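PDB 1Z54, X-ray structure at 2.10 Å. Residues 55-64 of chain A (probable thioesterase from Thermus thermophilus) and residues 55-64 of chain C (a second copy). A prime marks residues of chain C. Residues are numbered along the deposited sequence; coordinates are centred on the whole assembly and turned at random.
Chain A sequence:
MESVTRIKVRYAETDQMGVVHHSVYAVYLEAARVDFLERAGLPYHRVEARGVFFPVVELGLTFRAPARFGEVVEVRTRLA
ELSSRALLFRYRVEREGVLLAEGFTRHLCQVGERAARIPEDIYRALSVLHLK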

# COMPACT_ATOMS: atom_id res chain seq x y z
N PRO A 55 -4.51 -19.17 -2.34
CA PRO A 55 -4.58 -18.21 -1.24
C PRO A 55 -3.59 -18.53 -0.11
O PRO A 55 -3.26 -19.70 0.13
N VAL A 56 -3.13 -17.48 0.56
CA VAL A 56 -2.19 -17.58 1.67
C VAL A 56 -2.93 -17.95 2.95
O VAL A 56 -3.88 -17.28 3.34
N VAL A 57 -2.51 -19.03 3.60
CA VAL A 57 -3.15 -19.43 4.85
C VAL A 57 -2.23 -19.11 6.02
O VAL A 57 -2.67 -19.03 7.16
N GLU A 58 -0.94 -18.94 5.74
CA GLU A 58 0.00 -18.57 6.79
C GLU A 58 1.23 -17.86 6.24
O GLU A 58 1.76 -18.23 5.19
N LEU A 59 1.67 -16.85 6.97
CA LEU A 59 2.84 -16.07 6.57
C LEU A 59 3.80 -16.00 7.75
O LEU A 59 3.38 -15.98 8.91
N GLY A 60 5.09 -15.97 7.45
CA GLY A 60 6.09 -15.89 8.49
C GLY A 60 7.29 -15.14 7.96
O GLY A 60 7.79 -15.46 6.88
N LEU A 61 7.74 -14.14 8.70
CA LEU A 61 8.89 -13.36 8.28
C LEU A 61 9.81 -12.99 9.43
O LEU A 61 9.35 -12.58 10.49
N THR A 62 11.10 -13.15 9.19
CA THR A 62 12.11 -12.80 10.19
C THR A 62 12.99 -11.76 9.52
O THR A 62 13.62 -12.02 8.49
N PHE A 63 13.02 -10.58 10.12
CA PHE A 63 13.78 -9.45 9.60
C PHE A 63 15.14 -9.40 10.28
O PHE A 63 15.23 -9.20 11.49
N ARG A 64 16.20 -9.58 9.49
CA ARG A 64 17.58 -9.58 10.00
C ARG A 64 18.30 -8.25 9.78
O ARG A 64 19.02 -7.77 10.66
N PRO C 55 11.14 -1.47 16.52
CA PRO C 55 11.22 -2.12 15.21
C PRO C 55 10.77 -3.58 15.27
O PRO C 55 10.94 -4.24 16.29
N VAL C 56 10.17 -4.06 14.18
CA VAL C 56 9.70 -5.44 14.10
C VAL C 56 10.84 -6.34 13.63
O VAL C 56 11.48 -6.06 12.63
N VAL C 57 11.09 -7.42 14.37
CA VAL C 57 12.15 -8.37 14.01
C VAL C 57 11.55 -9.68 13.49
O VAL C 57 12.22 -10.46 12.82
N GLU C 58 10.28 -9.92 13.81
CA GLU C 58 9.60 -11.12 13.31
C GLU C 58 8.10 -10.91 13.30
O GLU C 58 7.53 -10.23 14.16
N LEU C 59 7.46 -11.52 12.30
CA LEU C 59 6.01 -11.43 12.12
C LEU C 59 5.44 -12.79 11.77
O LEU C 59 6.05 -13.57 11.04
N GLY C 60 4.25 -13.07 12.30
CA GLY C 60 3.59 -14.33 12.01
C GLY C 60 2.10 -14.10 11.88
O GLY C 60 1.50 -13.37 12.67
N LEU C 61 1.49 -14.73 10.88
CA LEU C 61 0.06 -14.60 10.66
C LEU C 61 -0.56 -15.88 10.13
O LEU C 61 0.01 -16.56 9.28
N THR C 62 -1.73 -16.22 10.65
CA THR C 62 -2.45 -17.40 10.19
C THR C 62 -3.85 -16.94 9.80
O THR C 62 -4.57 -16.36 10.62
N PHE C 63 -4.23 -17.20 8.55
CA PHE C 63 -5.53 -16.79 8.05
C PHE C 63 -6.53 -17.94 8.05
O PHE C 63 -6.31 -18.95 7.39
N ARG C 64 -7.63 -17.76 8.78
CA ARG C 64 -8.68 -18.77 8.87
C ARG C 64 -9.87 -18.42 7.98
O ARG C 64 -10.45 -19.29 7.34

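Two copies of one strand pair edge to edge as an antiparallel ladder centred on Gly60 and Gly60′, with backbone hydrogen bonds holding the register and apolar side chains clustering on one face. The case illustrates a general principle: when a segment meets its own copy antiparallel, each contact on one side of the centre recurs on the other. Leu59 N donates to Leu61′ O (2.9 Å) and Leu61′ N to Leu59 O (3.0 Å); the equivalent pair is Leu61 N to Leu59′ O (2.9 Å) and Leu59′ N to Leu61 O (2.8 Å). The ladder closes at its ends with Phe63′ N to Val57 O and Phe63 N to Val57′ O, both 2.8 Å.

Alternation along the strands then sorts the side chains. Leu59 and Leu61, with their primed counterparts, share one face. Leu59 and Leu59′ both adopt t,p rotamers, which bring CD2 of Leu59 within 4.3 Å of CD2 of Leu59′ across the centre. Phe63 and Phe63′, both m at chi1 with chi2 near -85°, point toward the opposing strand and bury the most surface. CE2 of Phe63′ lies 3.6 Å from CG1 of Val56, a t rotamer, and 4.4 Å from CB of Leu59; in the other copy, CE2 of Phe63 sits 3.7 Å from Val56′ CG1 and 4.1 Å from Leu59′ CB, the latter at the ring edge.

The other face carries Glu58 and Thr62 of each strand. Glu58 is extended, t at chi1 and chi2, and its CG passes 3.8 Å from OG1 of Thr62′, an m rotamer. No hydrogen bond joins the two side chains, and OE2 of Glu58 and of Glu58′ is hydrogen-bonded elsewhere in the structure. Between these pairs the two glycines contribute no side chain to this face, and their CA atoms lie 4.6 Å apart.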

# COMPACT_ATOMS: atom_id res chain seq x y z
CB PRO A 55 -6.04 -18.30 -0.79
CG PRO A 55 -6.37 -19.72 -1.08
CD PRO A 55 -5.76 -19.93 -2.44
CB VAL A 56 -1.47 -16.23 1.91
CG1 VAL A 56 -0.56 -16.32 3.13
CG2 VAL A 56 -0.69 -15.83 0.66
CB VAL A 57 -3.53 -20.92 4.87
CG1 VAL A 57 -4.63 -21.17 3.86
CG2 VAL A 57 -2.31 -21.78 4.57
CB GLU A 58 0.45 -19.79 7.60
CG GLU A 58 1.30 -19.37 8.80
CD GLU A 58 1.89 -20.55 9.55
OE1 GLU A 58 2.59 -20.31 10.56
OE2 GLU A 58 1.67 -21.70 9.12
CB LEU A 59 2.41 -14.65 6.17
CG LEU A 59 3.51 -13.59 6.03
CD1 LEU A 59 4.39 -13.90 4.82
CD2 LEU A 59 2.88 -12.21 5.87
CB LEU A 61 8.44 -12.07 7.57
CG LEU A 61 8.27 -12.14 6.05
CD1 LEU A 61 7.30 -11.06 5.60
CD2 LEU A 61 9.63 -11.97 5.36
CB THR A 62 12.95 -14.02 10.61
OG1 THR A 62 12.08 -14.99 11.23
CG2 THR A 62 14.04 -13.61 11.60
CB PHE A 63 12.99 -8.16 9.84
CG PHE A 63 11.57 -8.22 9.33
CD1 PHE A 63 11.28 -7.91 8.00
CD2 PHE A 63 10.53 -8.60 10.18
CE1 PHE A 63 9.96 -7.98 7.52
CE2 PHE A 63 9.21 -8.67 9.71
CZ PHE A 63 8.92 -8.36 8.37
CB ARG A 64 18.38 -10.69 9.32
CG ARG A 64 17.72 -12.07 9.33
CD ARG A 64 17.72 -12.68 10.72
NE ARG A 64 17.40 -14.11 10.68
CZ ARG A 64 17.45 -14.92 11.73
NH1 ARG A 64 17.14 -16.20 11.61
NH2 ARG A 64 17.81 -14.44 12.92
CB PRO C 55 12.70 -1.98 14.84
CG PRO C 55 13.38 -1.95 16.17
CD PRO C 55 12.48 -1.06 16.99
CB VAL C 56 8.52 -5.59 13.09
CG1 VAL C 56 8.17 -7.06 12.93
CG2 VAL C 56 7.31 -4.81 13.57
CB VAL C 57 13.07 -8.69 15.21
CG1 VAL C 57 13.75 -7.41 15.68
CG2 VAL C 57 12.26 -9.30 16.36
CB GLU C 58 9.94 -12.35 14.16
CG GLU C 58 9.34 -13.64 13.59
CD GLU C 58 9.64 -14.87 14.44
OE1 GLU C 58 9.26 -15.98 14.02
OE2 GLU C 58 10.26 -14.72 15.51
CB LEU C 59 5.69 -10.45 10.99
CG LEU C 59 4.29 -10.60 10.38
CD1 LEU C 59 3.24 -10.22 11.41
CD2 LEU C 59 4.16 -9.72 9.15
CB LEU C 61 -0.23 -13.47 9.66
CG LEU C 61 -0.42 -12.08 10.27
CD1 LEU C 61 -0.36 -11.03 9.17
CD2 LEU C 61 -1.76 -12.01 11.00
CB THR C 62 -2.55 -18.48 11.28
OG1 THR C 62 -1.24 -18.94 11.62
CG2 THR C 62 -3.37 -19.65 10.77
CB PHE C 63 -5.36 -16.24 6.63
CG PHE C 63 -4.27 -15.23 6.50
CD1 PHE C 63 -4.50 -13.88 6.79
CD2 PHE C 63 -2.98 -15.62 6.13
CE1 PHE C 63 -3.48 -12.95 6.72
CE2 PHE C 63 -1.94 -14.70 6.05
CZ PHE C 63 -2.19 -13.36 6.35
CB ARG C 64 -9.19 -18.88 10.31
CG ARG C 64 -8.12 -19.02 11.37
CD ARG C 64 -7.37 -20.32 11.22
NE ARG C 64 -6.52 -20.58 12.38
CZ ARG C 64 -5.71 -21.63 12.48
NH1 ARG C 64 -4.96 -21.79 13.56
NH2 ARG C 64 -5.65 -22.51 11.49